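Local coordinates for protein lysyl oxidase (Pichia pastoris, PDB 1W7C) that probably oxidises primary amines, including peptidyl lysine, to aldehydes with a copper ion and a protein-derived topaquinone cofactor, at residues Thr594-Arg599 with Asn629-Leu634; Phe603-Lys608 with Val645-Leu650. All blocks are in the same frame, centred on the assembly; numbering follows the deposited sequence.

Interactions 1 and 2 lie side by side in the copper amine oxidase enzyme domain, their centres about 11 Å apart. Their segments alternate along the chain: the loop 594-599 leads into the strand of 603-608, and the loop 629-634 comes before the strand of 645-650. Interaction 2 is the antiparallel pairing of strands 602-606 and 642-654; interaction 1 joins the loops that precede them. The two meet where the F630 ring stands edge-to-face with F603 and W647, and where W597 O probably accepts from N649 ND2. Together they place the loop carrying the calcium ligand F633 O against strand 642-654, which also carries the copper ligand H654.

Interaction 1 (Thr594-Arg599 with Asn629-Leu634); sequences TQNWAR and NFNAFL. With CA (calcium ion), chain E.
The ring of F630 has the CB of W597 over the centre of one face, 3.7 Å from the ring centroid and only 13° off the normal, a CH-pi contact. The indole of W597 turns an edge toward that same ring, its plane 87° from that of F630, in a T-shaped pair. F630 CB lies at the indole edge, whereas A598 CB rests on one indole face near the rim. W597 NE1 donates to Q595 OE1 at 2.8 Å.

The guanidinium of R599 meets N631 tip to tip: NH2 donates to OD1 at 2.8 Å, with the oxygen near the guanidinium plane but the donor well above the carbonyl plane. NH2 also bonds to F542 O, and the guanidinium makes a cation-pi contact with F542. The R599-N631 bond joins two loops of the enzyme domain, 629-634 being largely a 3-10 turn that opens with an Asx turn, N629 OD1 accepting from N631 N at 3.0 Å. From the opposite face of the N629 amide, N596 ND2 reaches the same oxygen at 2.9 Å, with that oxygen in the amide plane of N596. An alanine in place of N629 would probably leave N596 ND2 without this acceptor and remove the side-chain hold on the start of the 3-10 turn. A water accepts from both N596 N and F630 N, bridging the backbones of these two residues. At the far end of the turn F633 O binds the calcium ion at 2.4 Å, and E540, D635 and E637 also supply ligands to this metal.

Interaction 2 (Phe603-Lys608 with Val645-Leu650); sequences FLTKHK and VAWVNL
W647 and T605 meet on one face of an antiparallel two-strand pairing, part of the beta-rich enzyme domain of copper amine oxidases. From its CB, 4.4 Å from F603 CB, the tryptophan side chain extends with CG anti to the carbonyl carbon (chi1 -56°). CD1 then passes 3.6 Å from F603 O, and the next atom, NE1, donates to T605 OG1 at 2.9 Å. This bond is nearly straight, and the hydroxyl oxygen lies within 1° of the indole plane, so the interaction is made strictly at the ring edge. T605 CG2 packs near the same nitrogen. Farther along the indole, CZ2 packs against CE2 of F633, while V645 CG1 from its own strand lies over one face toward the rim. The buried indole nitrogen thus finds its acceptor on the partner strand.

The backbone holds the two strands in register. F603 and W647 form one hydrogen-bonded pair, T605 and V645 another, each closed by two N-H to O=C bonds. Between them, the non-hydrogen-bonded pair L604 and A646 places its side chains on the other face, where L604 CD2 touches A646 CB. CA-H...O contacts from A646 CA to F603 O and from L604 CA to V645 O add to the pairing. On its other side, strand 642-654 pairs through A646, V648 and L650 with strand 488-498, which supplies the copper ligands H488 and H490. Beyond the end of strand 602-606, H607 approaches V645: its CG is anti to the backbone N (chi1 -179°), and CD2 lies 3.7 Å from V645 CG2, the methyl sitting at the imidazole edge, near the ring plane.

Interaction 1 (Thr594-Arg599 with Asn629-Leu634)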
loop_
_atom_site.group_PDB
_atom_site.type_symbol
_atom_site.label_atom_id
_atom_site.label_comp_id
_atom_site.label_asym_id
_atom_site.label_seq_id
_atom_site.Cartn_x
_atom_site.Cartn_y
_atom_site.Cartn_z
ATOM N N THR A 594 8.807 -23.747 -16.818
ATOM C CA THR A 594 7.427 -23.420 -17.090
ATOM C C THR A 594 6.969 -22.048 -16.628
ATOM O O THR A 594 5.883 -21.607 -17.032
ATOM C CB THR A 594 6.519 -24.436 -16.438
ATOM O OG1 THR A 594 6.851 -24.525 -15.050
ATOM C CG2 THR A 594 6.692 -25.849 -17.036
ATOM N N GLN A 595 7.733 -21.381 -15.778
ATOM C CA GLN A 595 7.323 -20.149 -15.094
ATOM C C GLN A 595 8.525 -19.225 -14.909
ATOM O O GLN A 595 8.705 -18.626 -13.841
ATOM C CB GLN A 595 6.676 -20.457 -13.753
ATOM C CG GLN A 595 5.519 -21.425 -13.812
ATOM C CD GLN A 595 4.314 -20.901 -14.529
ATOM O OE1 GLN A 595 4.279 -19.746 -14.980
ATOM N NE2 GLN A 595 3.245 -21.723 -14.560
ATOM N N ASN A 596 9.336 -19.063 -15.955
ATOM C CA ASN A 596 10.620 -18.376 -15.828
ATOM C C ASN A 596 10.564 -16.851 -15.664
ATOM O O ASN A 596 11.551 -16.220 -15.407
ATOM C CB ASN A 596 11.513 -18.747 -16.999
ATOM C CG ASN A 596 12.039 -20.161 -16.934
ATOM O OD1 ASN A 596 12.222 -20.716 -15.837
ATOM N ND2 ASN A 596 12.395 -20.710 -18.105
ATOM N N TRP A 597 9.370 -16.273 -15.798
ATOM C CA TRP A 597 9.103 -14.869 -15.529
ATOM C C TRP A 597 9.067 -14.529 -14.043
ATOM O O TRP A 597 9.122 -13.355 -13.705
ATOM C CB TRP A 597 7.718 -14.492 -16.134
ATOM C CG TRP A 597 6.607 -15.363 -15.657
ATOM C CD1 TRP A 597 6.209 -16.522 -16.241
ATOM C CD2 TRP A 597 5.932 -15.277 -14.424
ATOM N NE1 TRP A 597 5.278 -17.142 -15.460
ATOM C CE2 TRP A 597 5.087 -16.386 -14.332
ATOM C CE3 TRP A 597 5.892 -14.323 -13.394
ATOM C CZ2 TRP A 597 4.232 -16.586 -13.252
ATOM C CZ3 TRP A 597 5.009 -14.519 -12.335
ATOM C CH2 TRP A 597 4.200 -15.636 -12.281
ATOM N N ALA A 598 8.988 -15.539 -13.167
ATOM C CA ALA A 598 8.639 -15.305 -11.755
ATOM C C ALA A 598 9.842 -15.096 -10.828
ATOM O O ALA A 598 9.687 -15.014 -9.634
ATOM C CB ALA A 598 7.755 -16.416 -11.253
ATOM N N ARG A 599 11.020 -14.915 -11.417
ATOM C CA ARG A 599 12.289 -14.919 -10.714
ATOM C C ARG A 599 12.890 -13.541 -10.414
ATOM O O ARG A 599 13.869 -13.480 -9.668
ATOM C CB ARG A 599 13.318 -15.720 -11.511
ATOM C CG ARG A 599 13.563 -15.217 -12.939
ATOM C CD ARG A 599 14.445 -16.142 -13.730
ATOM N NE ARG A 599 14.489 -15.775 -15.159
ATOM C CZ ARG A 599 15.313 -14.885 -15.663
ATOM N NH1 ARG A 599 16.222 -14.281 -14.923
ATOM N NH2 ARG A 599 15.270 -14.645 -16.954
ATOM N N ASN A 629 8.373 -20.667 -23.100
ATOM C CA ASN A 629 9.451 -20.464 -22.162
ATOM C C ASN A 629 9.746 -18.974 -22.179
ATOM O O ASN A 629 10.246 -18.459 -23.163
ATOM C CB ASN A 629 10.662 -21.284 -22.548
ATOM C CG ASN A 629 11.794 -21.155 -21.530
ATOM O OD1 ASN A 629 11.923 -20.115 -20.872
ATOM N ND2 ASN A 629 12.617 -22.194 -21.403
ATOM N N PHE A 630 9.385 -18.291 -21.095
ATOM C CA PHE A 630 9.497 -16.839 -21.033
ATOM C C PHE A 630 10.924 -16.361 -21.335
ATOM O O PHE A 630 11.109 -15.283 -21.856
ATOM C CB PHE A 630 9.036 -16.350 -19.675
ATOM C CG PHE A 630 9.179 -14.862 -19.466
ATOM C CD1 PHE A 630 8.235 -13.994 -19.977
ATOM C CD2 PHE A 630 10.274 -14.341 -18.797
ATOM C CE1 PHE A 630 8.329 -12.626 -19.784
ATOM C CE2 PHE A 630 10.376 -12.960 -18.599
ATOM C CZ PHE A 630 9.424 -12.114 -19.125
ATOM N N ASN A 631 11.933 -17.143 -20.942
ATOM C CA ASN A 631 13.290 -16.721 -21.144
ATOM C C ASN A 631 13.648 -16.559 -22.622
ATOM O O ASN A 631 14.592 -15.856 -22.931
ATOM C CB ASN A 631 14.256 -17.712 -20.480
ATOM C CG ASN A 631 14.313 -17.560 -18.978
ATOM O OD1 ASN A 631 13.790 -16.571 -18.420
ATOM N ND2 ASN A 631 14.894 -18.554 -18.303
ATOM N N ALA A 632 12.871 -17.167 -23.526
ATOM C CA ALA A 632 13.099 -16.994 -24.956
ATOM C C ALA A 632 12.903 -15.531 -25.383
ATOM O O ALA A 632 13.424 -15.097 -26.413
ATOM C CB ALA A 632 12.196 -17.911 -25.761
ATOM N N PHE A 633 12.109 -14.763 -24.618
ATOM C CA PHE A 633 11.879 -13.364 -24.959
ATOM C C PHE A 633 13.126 -12.492 -24.730
ATOM O O PHE A 633 13.229 -11.403 -25.276
ATOM C CB PHE A 633 10.801 -12.723 -24.067
ATOM C CG PHE A 633 9.419 -13.336 -24.137
ATOM C CD1 PHE A 633 9.123 -14.447 -24.922
ATOM C CD2 PHE A 633 8.391 -12.757 -23.385
ATOM C CE1 PHE A 633 7.795 -14.968 -24.910
ATOM C CE2 PHE A 633 7.098 -13.290 -23.384
ATOM C CZ PHE A 633 6.804 -14.373 -24.191
ATOM N N LEU A 634 14.049 -12.981 -23.902
ATOM C CA LEU A 634 15.178 -12.225 -23.405
ATOM C C LEU A 634 16.409 -12.576 -24.201
ATOM O O LEU A 634 17.147 -13.504 -23.873
ATOM C CB LEU A 634 15.390 -12.547 -21.918
ATOM C CG LEU A 634 14.201 -12.237 -21.028
ATOM C CD1 LEU A 634 14.378 -12.842 -19.631
ATOM C CD2 LEU A 634 13.950 -10.727 -20.958
HETATM CA CA CA E . 13.521 -10.019 -27.151
HETATM O O HOH W 1 8.731 -19.932 -18.685
HETATM O O HOH W 2 15.135 -19.141 -15.401
HETATM O O HOH W 3 11.188 -9.507 -27.405
HETATM O O HOH W 4 12.721 -11.898 -28.446
#

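Interaction 2 (Phe603-Lys608 with Val645-Leu650)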
loop_
_atom_site.group_PDB
_atom_site.type_symbol
_atom_site.label_atom_id
_atom_site.label_comp_id
_atom_site.label_asym_id
_atom_site.label_seq_id
_atom_site.Cartn_x
_atom_site.Cartn_y
_atom_site.Cartn_z
ATOM N N PHE A 603 10.440 -7.455 -15.917
ATOM C CA PHE A 603 11.243 -7.599 -17.113
ATOM C C PHE A 603 10.756 -6.617 -18.156
ATOM O O PHE A 603 9.568 -6.333 -18.260
ATOM C CB PHE A 603 11.092 -9.004 -17.702
ATOM C CG PHE A 603 11.729 -10.093 -16.869
ATOM C CD1 PHE A 603 11.009 -10.713 -15.849
ATOM C CD2 PHE A 603 13.020 -10.464 -17.072
ATOM C CE1 PHE A 603 11.621 -11.685 -15.067
ATOM C CE2 PHE A 603 13.618 -11.444 -16.315
ATOM C CZ PHE A 603 12.931 -12.043 -15.282
ATOM N N LEU A 604 11.698 -6.080 -18.927
ATOM C CA LEU A 604 11.377 -5.205 -20.081
ATOM C C LEU A 604 11.769 -5.897 -21.358
ATOM O O LEU A 604 12.921 -6.370 -21.465
ATOM C CB LEU A 604 12.184 -3.910 -19.946
ATOM C CG LEU A 604 11.888 -3.094 -18.684
ATOM C CD1 LEU A 604 12.867 -1.931 -18.573
ATOM C CD2 LEU A 604 10.482 -2.562 -18.636
ATOM N N THR A 605 10.849 -6.014 -22.312
ATOM C CA THR A 605 11.155 -6.631 -23.585
ATOM C C THR A 605 10.673 -5.796 -24.744
ATOM O O THR A 605 9.809 -4.915 -24.602
ATOM C CB THR A 605 10.542 -8.024 -23.711
ATOM O OG1 THR A 605 9.106 -7.900 -23.736
ATOM C CG2 THR A 605 10.947 -8.945 -22.533
ATOM N N LYS A 606 11.191 -6.104 -25.929
ATOM C CA LYS A 606 10.688 -5.542 -27.172
ATOM C C LYS A 606 9.377 -6.220 -27.521
ATOM O O LYS A 606 9.300 -7.432 -27.602
ATOM C CB LYS A 606 11.747 -5.696 -28.268
ATOM C CG LYS A 606 11.311 -5.328 -29.650
ATOM C CD LYS A 606 12.433 -5.656 -30.670
ATOM C CE LYS A 606 12.060 -5.419 -32.067
ATOM N NZ LYS A 606 13.254 -5.615 -32.886
ATOM N N HIS A 607 8.364 -5.427 -27.798
ATOM C CA HIS A 607 7.055 -5.955 -28.143
ATOM C C HIS A 607 7.141 -6.848 -29.368
ATOM O O HIS A 607 7.752 -6.466 -30.363
ATOM C CB HIS A 607 6.066 -4.853 -28.471
ATOM C CG HIS A 607 4.707 -5.379 -28.804
ATOM N ND1 HIS A 607 4.366 -5.805 -30.069
ATOM C CD2 HIS A 607 3.666 -5.690 -28.006
ATOM C CE1 HIS A 607 3.147 -6.322 -30.037
ATOM N NE2 HIS A 607 2.685 -6.234 -28.796
ATOM N N LYS A 608 6.513 -8.020 -29.315
ATOM C CA LYS A 608 6.350 -8.885 -30.492
ATOM C C LYS A 608 4.994 -9.557 -30.433
ATOM O O LYS A 608 4.541 -10.003 -29.380
ATOM C CB LYS A 608 7.430 -9.950 -30.532
ATOM C CG LYS A 608 8.851 -9.416 -30.739
ATOM C CD LYS A 608 9.918 -10.480 -30.784
ATOM C CE LYS A 608 11.273 -9.858 -31.043
ATOM N NZ LYS A 608 12.410 -10.796 -31.078
ATOM N N VAL A 645 7.476 -3.553 -23.728
ATOM C CA VAL A 645 6.473 -4.146 -22.849
ATOM C C VAL A 645 7.153 -4.389 -21.484
ATOM O O VAL A 645 8.291 -4.879 -21.423
ATOM C CB VAL A 645 5.991 -5.525 -23.392
ATOM C CG1 VAL A 645 5.006 -6.189 -22.456
ATOM C CG2 VAL A 645 5.449 -5.381 -24.783
ATOM N N ALA A 646 6.457 -3.992 -20.408
ATOM C CA ALA A 646 6.903 -4.327 -19.062
ATOM C C ALA A 646 6.057 -5.491 -18.567
ATOM O O ALA A 646 4.868 -5.462 -18.605
ATOM C CB ALA A 646 6.778 -3.141 -18.121
ATOM N N TRP A 647 6.749 -6.509 -18.081
ATOM C CA TRP A 647 6.102 -7.696 -17.490
ATOM C C TRP A 647 6.384 -7.545 -15.989
ATOM O O TRP A 647 7.535 -7.717 -15.552
ATOM C CB TRP A 647 6.748 -8.985 -18.070
ATOM C CG TRP A 647 6.718 -9.072 -19.571
ATOM C CD1 TRP A 647 7.653 -8.570 -20.384
ATOM C CD2 TRP A 647 5.754 -9.742 -20.423
ATOM N NE1 TRP A 647 7.318 -8.809 -21.693
ATOM C CE2 TRP A 647 6.159 -9.532 -21.749
ATOM C CE3 TRP A 647 4.564 -10.436 -20.194
ATOM C CZ2 TRP A 647 5.469 -10.048 -22.846
ATOM C CZ3 TRP A 647 3.865 -10.958 -21.278
ATOM C CH2 TRP A 647 4.312 -10.746 -22.604
ATOM N N VAL A 648 5.331 -7.168 -15.249
ATOM C CA VAL A 648 5.434 -6.719 -13.886
ATOM C C VAL A 648 4.856 -7.753 -12.954
ATOM O O VAL A 648 3.749 -8.223 -13.160
ATOM C CB VAL A 648 4.711 -5.367 -13.674
ATOM C CG1 VAL A 648 4.897 -4.924 -12.268
ATOM C CG2 VAL A 648 5.226 -4.328 -14.666
ATOM N N ASN A 649 5.619 -8.150 -11.933
ATOM C CA ASN A 649 5.172 -9.135 -10.978
ATOM C C ASN A 649 4.718 -8.556 -9.645
ATOM O O ASN A 649 5.289 -7.586 -9.126
ATOM C CB ASN A 649 6.273 -10.164 -10.709
ATOM C CG ASN A 649 6.619 -10.938 -11.934
ATOM O OD1 ASN A 649 5.739 -11.227 -12.763
ATOM N ND2 ASN A 649 7.904 -11.277 -12.078
ATOM N N LEU A 650 3.689 -9.194 -9.097
ATOM C CA LEU A 650 3.223 -8.994 -7.719
ATOM C C LEU A 650 3.299 -10.315 -7.016
ATOM O O LEU A 650 3.077 -11.363 -7.610
ATOM C CB LEU A 650 1.781 -8.485 -7.740
ATOM C CG LEU A 650 1.559 -7.071 -8.267
ATOM C CD1 LEU A 650 0.124 -6.684 -8.177
ATOM C CD2 LEU A 650 2.431 -6.076 -7.534
#